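Local structure of short chain dehydrogenase (Rhodopseudomonas palustris, 3H7A) at residues N7-V12 with T33-R38; F74-D79 with S125-L130. The protein probably catalyses the NAD(P)(H)-dependent oxidation or reduction of a small-molecule substrate. All blocks are in the same frame, centred on the assembly; numbering follows the deposited sequence.

Contact 1. Residues N7-V12 with T33-R38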
# COMPACT_ATOMS: atom_id res chain seq x y z
N ASN B 7 14.13 -31.52 -19.80
CA ASN B 7 13.95 -31.09 -21.16
C ASN B 7 13.27 -29.72 -21.17
O ASN B 7 12.14 -29.58 -21.63
CB ASN B 7 13.13 -32.13 -21.93
CG ASN B 7 13.04 -31.84 -23.42
OD1 ASN B 7 12.06 -32.19 -24.07
ND2 ASN B 7 14.08 -31.18 -23.97
N ALA B 8 13.98 -28.71 -20.66
CA ALA B 8 13.39 -27.39 -20.45
C ALA B 8 14.48 -26.33 -20.38
O ALA B 8 15.61 -26.61 -19.95
CB ALA B 8 12.58 -27.36 -19.18
N THR B 9 14.13 -25.12 -20.79
CA THR B 9 15.03 -23.97 -20.65
C THR B 9 14.53 -22.94 -19.64
O THR B 9 13.33 -22.84 -19.39
CB THR B 9 15.31 -23.25 -21.98
OG1 THR B 9 14.07 -23.00 -22.65
CG2 THR B 9 16.19 -24.11 -22.87
N VAL B 10 15.48 -22.21 -19.05
CA VAL B 10 15.25 -21.01 -18.26
C VAL B 10 15.97 -19.82 -18.92
O VAL B 10 17.17 -19.88 -19.16
CB VAL B 10 15.78 -21.16 -16.80
CG1 VAL B 10 15.69 -19.85 -16.03
CG2 VAL B 10 15.02 -22.22 -16.07
N ALA B 11 15.23 -18.75 -19.23
CA ALA B 11 15.87 -17.56 -19.77
C ALA B 11 16.22 -16.62 -18.62
O ALA B 11 15.35 -16.22 -17.86
CB ALA B 11 14.96 -16.88 -20.75
N VAL B 12 17.51 -16.31 -18.47
CA VAL B 12 17.93 -15.32 -17.49
C VAL B 12 18.31 -14.06 -18.27
O VAL B 12 19.38 -14.00 -18.89
CB VAL B 12 19.08 -15.81 -16.58
CG1 VAL B 12 19.56 -14.71 -15.64
CG2 VAL B 12 18.65 -17.01 -15.77
N THR B 33 18.43 -26.12 -18.77
CA THR B 33 19.40 -25.43 -19.60
C THR B 33 19.15 -23.94 -19.45
O THR B 33 18.07 -23.46 -19.71
CB THR B 33 19.34 -25.83 -21.09
OG1 THR B 33 19.64 -27.22 -21.23
CG2 THR B 33 20.34 -25.01 -21.91
N VAL B 34 20.17 -23.20 -19.04
CA VAL B 34 20.00 -21.77 -18.88
C VAL B 34 20.46 -21.05 -20.14
O VAL B 34 21.54 -21.30 -20.65
CB VAL B 34 20.71 -21.26 -17.60
CG1 VAL B 34 20.69 -19.72 -17.52
CG2 VAL B 34 20.06 -21.89 -16.36
N PHE B 35 19.59 -20.19 -20.66
CA PHE B 35 19.95 -19.20 -21.65
C PHE B 35 20.26 -17.93 -20.91
O PHE B 35 19.38 -17.33 -20.30
CB PHE B 35 18.82 -19.03 -22.68
CG PHE B 35 18.92 -19.98 -23.84
CD1 PHE B 35 18.81 -21.37 -23.63
CD2 PHE B 35 19.20 -19.52 -25.12
CE1 PHE B 35 18.95 -22.27 -24.68
CE2 PHE B 35 19.34 -20.41 -26.19
CZ PHE B 35 19.21 -21.79 -25.96
N ALA B 36 21.52 -17.54 -20.93
CA ALA B 36 21.99 -16.42 -20.16
C ALA B 36 22.32 -15.30 -21.11
O ALA B 36 23.06 -15.50 -22.08
CB ALA B 36 23.22 -16.83 -19.36
N GLY B 37 21.76 -14.12 -20.86
CA GLY B 37 22.05 -12.95 -21.69
C GLY B 37 22.59 -11.78 -20.89
O GLY B 37 22.12 -11.50 -19.79
N ARG B 38 23.61 -11.13 -21.44
CA ARG B 38 24.09 -9.84 -20.94
C ARG B 38 24.55 -9.05 -22.16
O ARG B 38 24.69 -9.63 -23.23
CB ARG B 38 25.20 -10.01 -19.90
CG ARG B 38 26.53 -10.48 -20.46
CD ARG B 38 27.57 -10.61 -19.37
NE ARG B 38 28.06 -9.33 -18.88
CZ ARG B 38 28.88 -9.19 -17.84
NH1 ARG B 38 29.30 -10.24 -17.16
NH2 ARG B 38 29.27 -7.98 -17.48
O HOH W 1 17.24 -28.12 -21.90
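Thr9 to Val12 pair in parallel with Thr33 to Ala36, the two strands that helix 18-29 links into the first beta-alpha-beta unit of the Rossmann fold, the nucleotide-binding architecture of short-chain dehydrogenases. Five backbone hydrogen bonds join them in the alternating parallel pattern. Thr33 N donates to Ala8 O, Val10 N to Thr33 O and Phe35 N to Val10 O. Further on, Val12 N reaches Phe35 O at 2.8 Å with an N-H...O angle of 169°, and Gly37 N closes the ladder on Val12 O. Between these bonds lie CA-H...O contacts, the shortest from Thr9 CA to Thr33 O at 3.2 Å.

Apolar packing occupies both faces of the sheet. Next to helix 18-29, Val12 CG2 meets Val34 CG1 at 3.8 Å; with chi1 of Val34 at 173°, CG1 lies anti to the backbone N. On the face covered by helix 68-81, Thr9 CG2 approaches the Phe35 ring obliquely, 3.8 Å from CE1, and His81 meets the same ring edge-to-face.

The polar ends of the threonines part ways. Thr9 OG1 hydrogen-bonds to Ala82 O, whereas Thr33 OG1 is 2.6 Å from a water, and this water donates to Ala8 O. Ala8 O thus accepts both from this water and, at 3.1 Å, from Thr33 N.

Contact 2. Residues F74-D79 with S125-L130; sequences FLNAAD and SARLML
Arg127 starts extended, with CG anti to the backbone N (chi1 -176°), then bends at chi3, and its guanidinium comes to the amide of Asn76, whose CG lies anti to its own carbonyl carbon. The two planes are steeply inclined, 76° apart. Arg127 NH2 donates almost straight to Asn76 OD1 at 2.9 Å; the acceptor lies in the guanidinium plane, while the donor is somewhat tilted from the amide plane. Glu124 forms a salt bridge with the same NH2, which therefore has two oxygen partners.

Beside this hydrogen bond, Leu128 packs with both methyls against helix 68-81. Leu128 CD1 lies 3.4 Å from Leu75 O and also touches Leu75 CB. Leu128 CD2 approaches Asn76 OD1 at 3.5 Å. Asp79 runs antiparallel alongside Leu128, its CB and carboxylate OD2 against Leu128 CD2, and a water donates to both Asp79 OD2 and Leu128 O; Asp79 OD1 turns to Leu84 N and His132. Leu75 CD1 touches Ser125 OG at 3.5 Å, a hydroxyl hydrogen-bonded to Thr87 and Ser121. The axes of the two segments approach to 10.2 Å and run nearly parallel; helices 68-81 and 104-132 are thus neighbours on one face of the Rossmann-fold sheet.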
# COMPACT_ATOMS: atom_id res chain seq x y z
N PHE B 74 16.13 -14.02 -28.66
CA PHE B 74 16.68 -14.72 -27.49
C PHE B 74 15.69 -15.76 -26.89
O PHE B 74 16.06 -16.90 -26.58
CB PHE B 74 17.11 -13.67 -26.44
CG PHE B 74 17.70 -14.24 -25.17
CD1 PHE B 74 19.07 -14.52 -25.09
CD2 PHE B 74 16.91 -14.42 -24.03
CE1 PHE B 74 19.62 -15.01 -23.91
CE2 PHE B 74 17.45 -14.91 -22.85
CZ PHE B 74 18.81 -15.20 -22.79
N LEU B 75 14.42 -15.35 -26.76
CA LEU B 75 13.39 -16.20 -26.17
C LEU B 75 12.94 -17.30 -27.11
O LEU B 75 12.75 -18.44 -26.69
CB LEU B 75 12.21 -15.36 -25.69
CG LEU B 75 12.52 -14.42 -24.52
CD1 LEU B 75 11.38 -13.48 -24.23
CD2 LEU B 75 12.88 -15.22 -23.29
N ASN B 76 12.75 -16.95 -28.39
CA ASN B 76 12.46 -17.93 -29.43
C ASN B 76 13.56 -18.99 -29.52
O ASN B 76 13.26 -20.18 -29.64
CB ASN B 76 12.31 -17.25 -30.79
CG ASN B 76 10.96 -16.59 -30.96
OD1 ASN B 76 10.02 -16.84 -30.21
ND2 ASN B 76 10.86 -15.72 -31.97
N ALA B 77 14.82 -18.56 -29.46
CA ALA B 77 15.98 -19.47 -29.43
C ALA B 77 15.94 -20.41 -28.23
O ALA B 77 16.20 -21.61 -28.38
CB ALA B 77 17.28 -18.68 -29.45
N ALA B 78 15.61 -19.86 -27.05
CA ALA B 78 15.53 -20.67 -25.83
C ALA B 78 14.43 -21.70 -25.94
O ALA B 78 14.67 -22.87 -25.68
CB ALA B 78 15.34 -19.80 -24.58
N ASP B 79 13.25 -21.28 -26.39
CA ASP B 79 12.14 -22.21 -26.55
C ASP B 79 12.38 -23.28 -27.63
O ASP B 79 11.89 -24.41 -27.51
CB ASP B 79 10.83 -21.46 -26.85
CG ASP B 79 9.62 -22.35 -26.69
OD1 ASP B 79 9.37 -22.84 -25.57
OD2 ASP B 79 8.92 -22.57 -27.69
N SER B 125 7.65 -14.19 -23.55
CA SER B 125 7.67 -15.39 -22.72
C SER B 125 6.27 -16.01 -22.58
O SER B 125 6.12 -17.21 -22.69
CB SER B 125 8.24 -15.09 -21.35
OG SER B 125 9.62 -14.78 -21.46
N ALA B 126 5.27 -15.17 -22.33
CA ALA B 126 3.88 -15.60 -22.25
C ALA B 126 3.42 -16.27 -23.55
O ALA B 126 2.75 -17.30 -23.50
CB ALA B 126 2.99 -14.41 -21.94
N ARG B 127 3.75 -15.69 -24.70
CA ARG B 127 3.39 -16.27 -25.99
C ARG B 127 3.95 -17.69 -26.09
O ARG B 127 3.20 -18.63 -26.38
CB ARG B 127 3.90 -15.42 -27.15
CG ARG B 127 3.48 -15.93 -28.52
CD ARG B 127 4.08 -15.13 -29.69
NE ARG B 127 5.49 -14.79 -29.48
CZ ARG B 127 6.54 -15.57 -29.78
NH1 ARG B 127 6.38 -16.77 -30.34
NH2 ARG B 127 7.76 -15.13 -29.53
N LEU B 128 5.23 -17.85 -25.81
CA LEU B 128 5.88 -19.16 -25.88
C LEU B 128 5.34 -20.16 -24.85
O LEU B 128 5.07 -21.31 -25.20
CB LEU B 128 7.40 -19.02 -25.75
CG LEU B 128 8.06 -18.17 -26.83
CD1 LEU B 128 9.43 -17.73 -26.39
CD2 LEU B 128 8.13 -18.90 -28.15
N MET B 129 5.17 -19.71 -23.60
CA MET B 129 4.76 -20.59 -22.51
C MET B 129 3.31 -21.08 -22.62
O MET B 129 3.01 -22.23 -22.29
CB MET B 129 4.97 -19.91 -21.15
CG MET B 129 6.40 -19.79 -20.70
SD MET B 129 6.57 -18.55 -19.38
CE MET B 129 8.30 -18.76 -19.03
N LEU B 130 2.41 -20.20 -23.09
CA LEU B 130 1.00 -20.55 -23.25
C LEU B 130 0.77 -21.70 -24.24
O LEU B 130 -0.15 -22.51 -24.07
CB LEU B 130 0.16 -19.32 -23.64
CG LEU B 130 -0.16 -18.34 -22.50
CD1 LEU B 130 -0.64 -16.98 -23.03
CD2 LEU B 130 -1.18 -18.90 -21.53
O HOH W 2 6.43 -22.44 -27.54

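Overall arrangement
Contact 1 comes first along the chain, and contact 2 opens only after it has closed; their centres lie about 11 Å apart. Contact 1 is within the central parallel sheet, where strand 9-13 stands between 33-38 and 84-89. Contact 2 lies in the helical layer over one face, between helices 68-81 and 104-132. Helix 68-81 makes the direct connection: Ala78 CB packs on Phe35 CG at 3.7 Å, and Leu75 CD2 lies equally close to Ala11 CB. Leu75 therefore faces both strand 9-13 and helix 104-132. Together they sample the sheet and one of the two helical layers of the Rossmann fold. Helix 104-132 also meets a second subunit, whose Leu100 packs on Ala126, Arg127 and Leu130.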